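Major exported protein (PDB 3HE1) is a secreted Hcp-family protein that forms a hexameric assembly, probably a ring, and probably serves as a tube-forming component of the type VI secretion system. Local coordinates at residues E58-V63 with E117-R122; I92-V95 with A99-L102; A105-G110 with V143-Y148; Y121-S124 with T128-H131. All blocks are in the same frame, centred on the assembly; numbering follows the deposited sequence.

The four contacts sample one curled antiparallel sheet and the single long helix, 100-109, that packs against it. Interactions 1 and 2 touch, their centres about 12 Å apart, because strands 61-71 and 86-95 are sheet neighbours. Interaction 2 comes wholly within the chain span bracketed by interaction 1. Interactions 2 and 3 hold the two ends of helix 100-109, with centres about 9 Å apart, and both meet the third subunit, another copy of the protein. Interaction 4 continues strand 112-123 from interaction 1, sharing Tyr-121 and Arg-122, and lies about 31 Å from interaction 3, beyond the chain's centre. There it faces the second subunit, so the contacts run from one subunit interface to another.

Interaction 1 of 4, residues E58-V63 with E117-R122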
# COMPACT_ATOMS: atom_id res chain seq x y z
N GLU A 58 -24.92 18.82 -20.84
CA GLU A 58 -25.21 19.95 -19.97
C GLU A 58 -26.18 19.63 -18.82
O GLU A 58 -26.14 20.30 -17.80
CB GLU A 58 -25.75 21.13 -20.79
CG GLU A 58 -24.71 21.81 -21.69
CD GLU A 58 -24.60 21.19 -23.09
OE1 GLU A 58 -25.29 20.19 -23.38
OE2 GLU A 58 -23.81 21.72 -23.91
N ASP A 59 -27.03 18.63 -18.99
CA ASP A 59 -28.01 18.31 -17.96
C ASP A 59 -27.67 17.02 -17.25
O ASP A 59 -28.53 16.38 -16.63
CB ASP A 59 -29.43 18.25 -18.54
CG ASP A 59 -29.84 19.55 -19.16
OD1 ASP A 59 -29.46 20.61 -18.61
OD2 ASP A 59 -30.51 19.52 -20.22
N GLN A 60 -26.40 16.65 -17.34
CA GLN A 60 -25.87 15.54 -16.58
C GLN A 60 -24.70 15.97 -15.70
O GLN A 60 -24.28 17.13 -15.69
CB GLN A 60 -25.41 14.41 -17.50
CG GLN A 60 -26.52 13.57 -18.10
CD GLN A 60 -26.06 12.82 -19.33
OE1 GLN A 60 -26.31 11.62 -19.47
NE2 GLN A 60 -25.38 13.52 -20.23
N VAL A 61 -24.18 14.99 -14.99
CA VAL A 61 -22.99 15.16 -14.18
C VAL A 61 -21.91 14.19 -14.67
O VAL A 61 -22.20 13.07 -15.08
CB VAL A 61 -23.34 14.93 -12.69
CG1 VAL A 61 -24.74 14.36 -12.55
CG2 VAL A 61 -22.31 14.03 -12.02
N MSE A 62 -20.66 14.65 -14.63
CA MSE A 62 -19.50 13.90 -15.07
C MSE A 62 -19.03 12.88 -14.03
O MSE A 62 -18.40 13.24 -13.03
CB MSE A 62 -18.36 14.89 -15.30
CG MSE A 62 -17.34 14.48 -16.32
SE MSE A 62 -15.81 15.62 -16.01
CE MSE A 62 -15.50 15.12 -14.13
N VAL A 63 -19.32 11.60 -14.26
CA VAL A 63 -18.95 10.56 -13.31
C VAL A 63 -17.52 10.07 -13.52
O VAL A 63 -17.19 9.53 -14.57
CB VAL A 63 -19.88 9.36 -13.42
CG1 VAL A 63 -19.32 8.20 -12.62
CG2 VAL A 63 -21.27 9.73 -12.93
N GLU A 117 -29.64 7.54 -13.69
CA GLU A 117 -29.32 6.83 -14.90
C GLU A 117 -27.93 7.17 -15.35
O GLU A 117 -27.66 8.33 -15.67
CB GLU A 117 -30.31 7.17 -16.01
CG GLU A 117 -29.82 6.82 -17.40
CD GLU A 117 -30.95 6.80 -18.43
OE1 GLU A 117 -32.06 6.33 -18.08
OE2 GLU A 117 -30.73 7.26 -19.58
N ILE A 118 -27.07 6.16 -15.36
CA ILE A 118 -25.64 6.26 -15.66
C ILE A 118 -25.36 5.81 -17.09
O ILE A 118 -25.60 4.67 -17.46
CB ILE A 118 -24.81 5.36 -14.72
CG1 ILE A 118 -24.93 5.81 -13.27
CG2 ILE A 118 -23.34 5.40 -15.10
CD1 ILE A 118 -24.14 7.05 -12.97
N GLN A 119 -24.81 6.71 -17.88
CA GLN A 119 -24.57 6.43 -19.27
C GLN A 119 -23.08 6.28 -19.54
O GLN A 119 -22.30 7.19 -19.27
CB GLN A 119 -25.12 7.56 -20.13
CG GLN A 119 -26.62 7.61 -20.14
CD GLN A 119 -27.14 8.42 -21.32
OE1 GLN A 119 -26.37 9.08 -22.03
NE2 GLN A 119 -28.46 8.37 -21.53
N TRP A 120 -22.71 5.14 -20.10
CA TRP A 120 -21.31 4.80 -20.29
C TRP A 120 -20.80 5.16 -21.69
O TRP A 120 -21.49 4.92 -22.69
CB TRP A 120 -21.08 3.33 -19.97
CG TRP A 120 -21.62 2.89 -18.62
CD1 TRP A 120 -22.93 2.63 -18.29
CD2 TRP A 120 -20.87 2.64 -17.43
NE1 TRP A 120 -23.03 2.25 -16.98
CE2 TRP A 120 -21.77 2.24 -16.43
CE3 TRP A 120 -19.50 2.72 -17.12
CZ2 TRP A 120 -21.37 1.92 -15.14
CZ3 TRP A 120 -19.10 2.40 -15.83
CH2 TRP A 120 -20.03 2.01 -14.85
N TYR A 121 -19.60 5.73 -21.75
CA TYR A 121 -19.01 6.16 -23.03
C TYR A 121 -17.63 5.54 -23.30
O TYR A 121 -16.86 5.24 -22.38
CB TYR A 121 -18.93 7.68 -23.11
CG TYR A 121 -20.28 8.34 -23.28
CD1 TYR A 121 -20.73 8.71 -24.55
CD2 TYR A 121 -21.11 8.58 -22.19
CE1 TYR A 121 -21.97 9.30 -24.72
CE2 TYR A 121 -22.35 9.18 -22.35
CZ TYR A 121 -22.78 9.54 -23.61
OH TYR A 121 -24.00 10.12 -23.78
N ARG A 122 -17.34 5.35 -24.59
CA ARG A 122 -16.10 4.70 -25.02
C ARG A 122 -15.71 5.23 -26.40
O ARG A 122 -16.53 5.85 -27.09
CB ARG A 122 -16.30 3.19 -25.13
CG ARG A 122 -16.81 2.77 -26.50
CD ARG A 122 -17.29 1.34 -26.54
NE ARG A 122 -17.86 1.00 -27.85
CZ ARG A 122 -18.43 -0.17 -28.13
NH1 ARG A 122 -18.51 -1.12 -27.21
NH2 ARG A 122 -18.91 -0.40 -29.35
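Val-63 and Ile-118 cross at about a right angle, meeting through one methyl each: CG2 of Val-63 lies 3.9 Å from CD1 of Ile-118. The valine points its side chain toward strand 117-122, whereas the isoleucine reaches the contact only through its tip. CG1 of Ile-118 stands anti to the carbonyl carbon (chi1 -63°), and the bend at chi2 swings CD1 to Val-63, while CG2 lies against one face of the Trp-120 ring, offset toward its rim. The alpha carbons of Val-63 and Ile-118 remain 8.3 Å apart, so side chains alone bridge the gap. Strand 27-33 runs between the two strands, and its Met-29 touches both residues.

Nearer the surface, Gln-60 and Gln-119 also cross at about a right angle, with their amide planes 89° apart. Their two OE1 atoms come within 3.6 Å of each other, a meeting of two acceptors that supplies no attraction of its own. The Gln-119 amide is held at least in part along its own strand: its NE2 donates to Glu-117 OE2 at 3.2 Å, nearly in the amide plane and onto the anti lone pair of the carboxylate. Glu-117 is held from its other oxygen by a salt bridge to Lys-115. The apolar pair joins strand 61-71 to strand 112-123, while Gln-60, just before the first of these, only adjoins Gln-119. The two strands flank strand 27-33 as next-but-one neighbours in the curled antiparallel sheet of the Hcp beta-barrel fold.

Interaction 2 of 4, residues I92-V95 with A99-L102; sequences ITKV and ASPL
Lys-94 and Ser-100 meet where the chain passes from strand 86-95 to helix 100-109, a beta-to-helix junction of the Hcp fold. The ammonium nitrogen NZ of Lys-94 stands 2.7 Å from OG of Ser-100, and this approach makes up most of the contact. The lysine chain starts toward the helix and then bends at both chi3 and chi4. That fold brings NZ back over its own strand end, where it donates to Val-95 O at 3.1 Å from 32° outside the carbonyl plane.

Around this first shell lie two acids. Glu-164, on the adjoining strand 162-169, and Asp-97, in the short connection between the segments, each form a salt bridge with Lys-94 NZ, and both lie within hydrogen-bonding range of Ser-100 OG, whose one proton can serve only one of them at a time. The buried ammonium group therefore has two carboxylates to balance it, an arrangement that would probably favour its charged form. Backbone hydrogen bonding between Lys-94 and Glu-164 keeps their strands in step, and Tyr-133 of the third subunit packs on Ser-100. A chi1 of -62° sets OG of Ser-100 anti to its carbonyl carbon, on the side from which Lys-94 NZ approaches.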
# COMPACT_ATOMS: atom_id res chain seq x y z
N ILE A 92 -20.90 6.07 -7.08
CA ILE A 92 -20.27 6.86 -8.11
C ILE A 92 -19.32 7.91 -7.52
O ILE A 92 -19.27 8.10 -6.31
CB ILE A 92 -21.30 7.49 -9.10
CG1 ILE A 92 -22.21 8.51 -8.41
CG2 ILE A 92 -22.15 6.42 -9.71
CD1 ILE A 92 -21.70 9.96 -8.45
N THR A 93 -18.57 8.57 -8.38
CA THR A 93 -17.67 9.63 -7.95
C THR A 93 -17.79 10.75 -8.96
O THR A 93 -17.86 10.50 -10.16
CB THR A 93 -16.20 9.16 -7.84
OG1 THR A 93 -16.08 8.15 -6.83
CG2 THR A 93 -15.28 10.32 -7.48
N LYS A 94 -17.81 11.98 -8.46
CA LYS A 94 -17.88 13.16 -9.30
C LYS A 94 -16.94 14.21 -8.72
O LYS A 94 -16.22 13.92 -7.76
CB LYS A 94 -19.33 13.66 -9.32
CG LYS A 94 -20.09 13.36 -8.03
CD LYS A 94 -21.57 13.75 -8.11
CE LYS A 94 -21.79 15.24 -8.49
NZ LYS A 94 -21.29 16.23 -7.48
N VAL A 95 -16.90 15.41 -9.30
CA VAL A 95 -16.24 16.56 -8.68
C VAL A 95 -17.31 17.49 -8.07
O VAL A 95 -18.49 17.34 -8.36
CB VAL A 95 -15.39 17.35 -9.71
CG1 VAL A 95 -14.06 16.66 -9.99
CG2 VAL A 95 -16.17 17.52 -10.99
N ALA A 99 -24.93 20.33 -8.78
CA ALA A 99 -25.76 19.29 -8.19
C ALA A 99 -25.42 19.04 -6.73
O ALA A 99 -26.29 18.72 -5.93
CB ALA A 99 -25.60 17.98 -8.98
N SER A 100 -24.13 19.19 -6.40
CA SER A 100 -23.58 18.71 -5.14
C SER A 100 -24.35 19.16 -3.92
O SER A 100 -24.63 18.35 -3.04
CB SER A 100 -22.11 19.13 -5.01
OG SER A 100 -21.33 18.56 -6.04
N PRO A 101 -24.67 20.47 -3.83
CA PRO A 101 -25.43 20.93 -2.66
C PRO A 101 -26.82 20.33 -2.70
O PRO A 101 -27.44 20.13 -1.66
CB PRO A 101 -25.49 22.45 -2.86
CG PRO A 101 -24.38 22.77 -3.83
CD PRO A 101 -24.33 21.58 -4.74
N LEU A 102 -27.28 20.02 -3.91
CA LEU A 102 -28.59 19.41 -4.07
C LEU A 102 -28.58 17.97 -3.58
O LEU A 102 -29.46 17.57 -2.83
CB LEU A 102 -29.05 19.50 -5.54
CG LEU A 102 -29.10 20.94 -6.10
CD1 LEU A 102 -29.61 21.01 -7.55
CD2 LEU A 102 -29.92 21.87 -5.20

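Interaction 3 of 4, residues A105-G110 with V143-Y148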
# COMPACT_ATOMS: atom_id res chain seq x y z
N ALA A 105 -28.81 17.74 -0.01
CA ALA A 105 -30.18 17.97 0.39
C ALA A 105 -30.90 16.64 0.25
O ALA A 105 -31.55 16.18 1.18
CB ALA A 105 -30.83 19.04 -0.47
N ALA A 106 -30.76 16.02 -0.92
CA ALA A 106 -31.35 14.71 -1.17
C ALA A 106 -31.01 13.74 -0.04
O ALA A 106 -31.90 13.16 0.58
CB ALA A 106 -30.89 14.17 -2.52
N LEU A 107 -29.73 13.58 0.23
CA LEU A 107 -29.26 12.61 1.20
C LEU A 107 -29.89 12.89 2.57
O LEU A 107 -30.56 12.03 3.14
CB LEU A 107 -27.73 12.67 1.28
CG LEU A 107 -26.88 11.71 2.12
CD1 LEU A 107 -25.48 12.27 2.14
CD2 LEU A 107 -27.37 11.58 3.54
N THR A 108 -29.67 14.10 3.08
CA THR A 108 -30.13 14.47 4.42
C THR A 108 -31.65 14.57 4.53
O THR A 108 -32.20 14.60 5.63
CB THR A 108 -29.54 15.82 4.89
OG1 THR A 108 -29.76 16.82 3.89
CG2 THR A 108 -28.04 15.69 5.16
N SER A 109 -32.32 14.65 3.38
CA SER A 109 -33.77 14.74 3.38
C SER A 109 -34.41 13.37 3.37
O SER A 109 -35.57 13.24 3.73
CB SER A 109 -34.27 15.57 2.20
OG SER A 109 -34.13 14.86 0.98
N GLY A 110 -33.65 12.35 2.96
CA GLY A 110 -34.21 11.03 2.73
C GLY A 110 -35.09 10.92 1.49
O GLY A 110 -35.99 10.07 1.40
N VAL A 143 -27.55 7.06 0.22
CA VAL A 143 -27.31 6.56 1.56
C VAL A 143 -26.08 7.16 2.26
O VAL A 143 -25.98 7.08 3.48
CB VAL A 143 -27.28 5.03 1.60
CG1 VAL A 143 -28.71 4.50 1.56
CG2 VAL A 143 -26.48 4.49 0.44
N ASP A 144 -25.18 7.75 1.49
CA ASP A 144 -24.05 8.48 2.07
C ASP A 144 -23.24 9.22 1.02
O ASP A 144 -23.22 8.86 -0.16
CB ASP A 144 -23.15 7.61 2.95
CG ASP A 144 -23.18 6.15 2.57
OD1 ASP A 144 -23.16 5.30 3.49
OD2 ASP A 144 -23.21 5.83 1.36
N ILE A 145 -22.63 10.31 1.46
CA ILE A 145 -21.75 11.12 0.61
C ILE A 145 -20.45 11.40 1.36
O ILE A 145 -20.43 11.53 2.58
CB ILE A 145 -22.42 12.43 0.14
CG1 ILE A 145 -23.61 12.13 -0.77
CG2 ILE A 145 -21.42 13.33 -0.58
CD1 ILE A 145 -24.15 13.35 -1.48
N LYS A 146 -19.36 11.45 0.61
CA LYS A 146 -18.05 11.79 1.15
C LYS A 146 -17.44 12.86 0.26
O LYS A 146 -17.31 12.68 -0.96
CB LYS A 146 -17.14 10.55 1.21
CG LYS A 146 -15.64 10.86 1.11
CD LYS A 146 -14.77 9.69 1.54
CE LYS A 146 -13.28 10.02 1.42
NZ LYS A 146 -12.40 9.20 2.32
N ASP A 147 -17.10 13.99 0.86
CA ASP A 147 -16.37 15.04 0.16
C ASP A 147 -14.90 14.95 0.56
O ASP A 147 -14.59 14.86 1.74
CB ASP A 147 -16.94 16.40 0.51
CG ASP A 147 -18.23 16.69 -0.22
OD1 ASP A 147 -18.51 16.03 -1.25
OD2 ASP A 147 -18.97 17.60 0.22
N TYR A 148 -14.01 14.97 -0.43
CA TYR A 148 -12.58 14.89 -0.15
C TYR A 148 -11.74 15.55 -1.25
O TYR A 148 -12.17 15.60 -2.40
CB TYR A 148 -12.16 13.43 0.06
CG TYR A 148 -12.45 12.51 -1.10
CD1 TYR A 148 -11.41 11.98 -1.86
CD2 TYR A 148 -13.76 12.16 -1.45
CE1 TYR A 148 -11.65 11.13 -2.92
CE2 TYR A 148 -14.01 11.31 -2.53
CZ TYR A 148 -12.95 10.80 -3.26
OH TYR A 148 -13.14 9.95 -4.33
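Helix 100-109 packs its last turns against strand 140-149 of the curled Hcp sheet, and Leu-107 carries the contact by setting its CD1 methyl against Ile-145. This helix-on-sheet packing is buried and apolar. Leu-107 CD1 lies 3.5 Å from Ile-145 CG1, tighter than ordinary van der Waals spacing, and 3.7 Å from Ile-145 CB. The same methyl also comes within 3.5 Å of the backbone N of Ile-145, so it rests on the strand's main chain as well as on the side chain.

The two residues run past one another in opposite directions, each pointing toward the other segment. With CG of Leu-107 anti to the backbone N (chi1 -175°) and the chain extended again at chi2, CD1 is carried out from the helix to the strand. Ile-145 places CG1 beside its own backbone N, where it flanks that methyl, and its CD1 is 4.0 Å from Leu-107 CD1. Asp-144, whose side chain points away from the helix, adds its carbonyl carbon at 3.9 Å from Leu-107 CD1.

Leu-103 and Leu-104 of the same helix also touch Ile-145, and Ile-142 extends the strand's apolar surface under Ala-106 and Leu-107. Residues 144-148 pair with an antiparallel strand of the third subunit, another copy of the protein, whose Ile-72 packs on Leu-107; the sheet therefore continues across the interface. Beyond Leu-107 the helix ends in a Schellman motif, Gly-110 having positive phi (72°) and its N donating to Leu-107 O at 3.1 Å.

Interaction 4 of 4, residues Y121-S124 with T128-H131; sequences YRTS and TQEH
One face of the Tyr-121 ring is covered by His-131, whose CB makes a CH-pi contact 3.9 Å from the ring centroid. The imidazole itself stands oblique to the phenol, their planes 32° apart, while the phenol hydroxyl is hydrogen-bonded to His-57. At the edge of the Arg-122 guanidinium, near its plane, sits Glu-130 OE2. Both chains leave the strands on the same side and lie alongside each other. NE approaches OE2 at 2.8 Å on the anti lone pair and NH2 at 2.7 Å on the syn side, both bonds bent, near 133°, so Arg-122 grips a single carboxylate oxygen side-on with two nitrogens.

Beneath these groups, Arg-122 and Glu-130 form a hydrogen-bonded pair of the beta hairpin made by strands 112-123 and 129-137, with Glu-130 N donating to Arg-122 O at 2.8 Å. On the face bearing Tyr-121, Thr-123 OG1 donates to Gln-129 OE1 at 2.6 Å. Near the turn, Thr-128 O accepts from both N and OG of Ser-124, each at 2.8 Å.

Arg-122 NH2 also bonds to Asp-47 O of the second subunit. Glu-130 thus probably both neutralises the buried guanidinium and steadies it for the subunit interface.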
# COMPACT_ATOMS: atom_id res chain seq x y z
N TYR A 121 -19.60 5.73 -21.75
CA TYR A 121 -19.01 6.16 -23.03
C TYR A 121 -17.63 5.54 -23.30
O TYR A 121 -16.86 5.24 -22.38
CB TYR A 121 -18.93 7.68 -23.11
CG TYR A 121 -20.28 8.34 -23.28
CD1 TYR A 121 -20.73 8.71 -24.55
CD2 TYR A 121 -21.11 8.58 -22.19
CE1 TYR A 121 -21.97 9.30 -24.72
CE2 TYR A 121 -22.35 9.18 -22.35
CZ TYR A 121 -22.78 9.54 -23.61
OH TYR A 121 -24.00 10.12 -23.78
N ARG A 122 -17.34 5.35 -24.59
CA ARG A 122 -16.10 4.70 -25.02
C ARG A 122 -15.71 5.23 -26.40
O ARG A 122 -16.53 5.85 -27.09
CB ARG A 122 -16.30 3.19 -25.13
CG ARG A 122 -16.81 2.77 -26.50
CD ARG A 122 -17.29 1.34 -26.54
NE ARG A 122 -17.86 1.00 -27.85
CZ ARG A 122 -18.43 -0.17 -28.13
NH1 ARG A 122 -18.51 -1.12 -27.21
NH2 ARG A 122 -18.91 -0.40 -29.35
N THR A 123 -14.47 4.98 -26.79
CA THR A 123 -14.05 5.25 -28.16
C THR A 123 -14.46 4.09 -29.05
O THR A 123 -14.04 2.95 -28.84
CB THR A 123 -12.53 5.44 -28.24
OG1 THR A 123 -12.11 6.40 -27.27
CG2 THR A 123 -12.13 5.90 -29.64
N SER A 124 -15.29 4.38 -30.05
CA SER A 124 -15.83 3.35 -30.92
C SER A 124 -14.74 2.74 -31.79
O SER A 124 -13.59 3.18 -31.76
CB SER A 124 -16.93 3.93 -31.82
OG SER A 124 -16.39 4.82 -32.78
N THR A 128 -14.63 7.40 -32.95
CA THR A 128 -15.52 8.43 -32.42
C THR A 128 -16.08 7.99 -31.07
O THR A 128 -16.32 6.80 -30.86
CB THR A 128 -16.72 8.66 -33.35
OG1 THR A 128 -16.27 8.65 -34.72
CG2 THR A 128 -17.39 10.00 -33.03
N GLN A 129 -16.31 8.95 -30.18
CA GLN A 129 -16.89 8.66 -28.87
C GLN A 129 -18.34 8.23 -29.00
O GLN A 129 -19.11 8.84 -29.74
CB GLN A 129 -16.82 9.89 -27.96
CG GLN A 129 -15.43 10.18 -27.43
CD GLN A 129 -14.81 8.98 -26.74
OE1 GLN A 129 -13.81 8.43 -27.21
NE2 GLN A 129 -15.42 8.56 -25.64
N GLU A 130 -18.72 7.17 -28.28
CA GLU A 130 -20.10 6.71 -28.34
C GLU A 130 -20.63 6.21 -27.00
O GLU A 130 -19.89 5.69 -26.16
CB GLU A 130 -20.27 5.61 -29.40
CG GLU A 130 -19.76 4.25 -28.97
CD GLU A 130 -19.74 3.26 -30.12
OE1 GLU A 130 -20.44 3.50 -31.13
OE2 GLU A 130 -19.02 2.24 -30.02
N HIS A 131 -21.93 6.39 -26.81
CA HIS A 131 -22.61 5.79 -25.69
C HIS A 131 -22.89 4.33 -26.05
O HIS A 131 -23.50 4.04 -27.07
CB HIS A 131 -23.90 6.53 -25.41
CG HIS A 131 -24.69 5.94 -24.29
ND1 HIS A 131 -26.07 5.97 -24.25
CD2 HIS A 131 -24.30 5.26 -23.18
CE1 HIS A 131 -26.49 5.36 -23.16
NE2 HIS A 131 -25.44 4.92 -22.49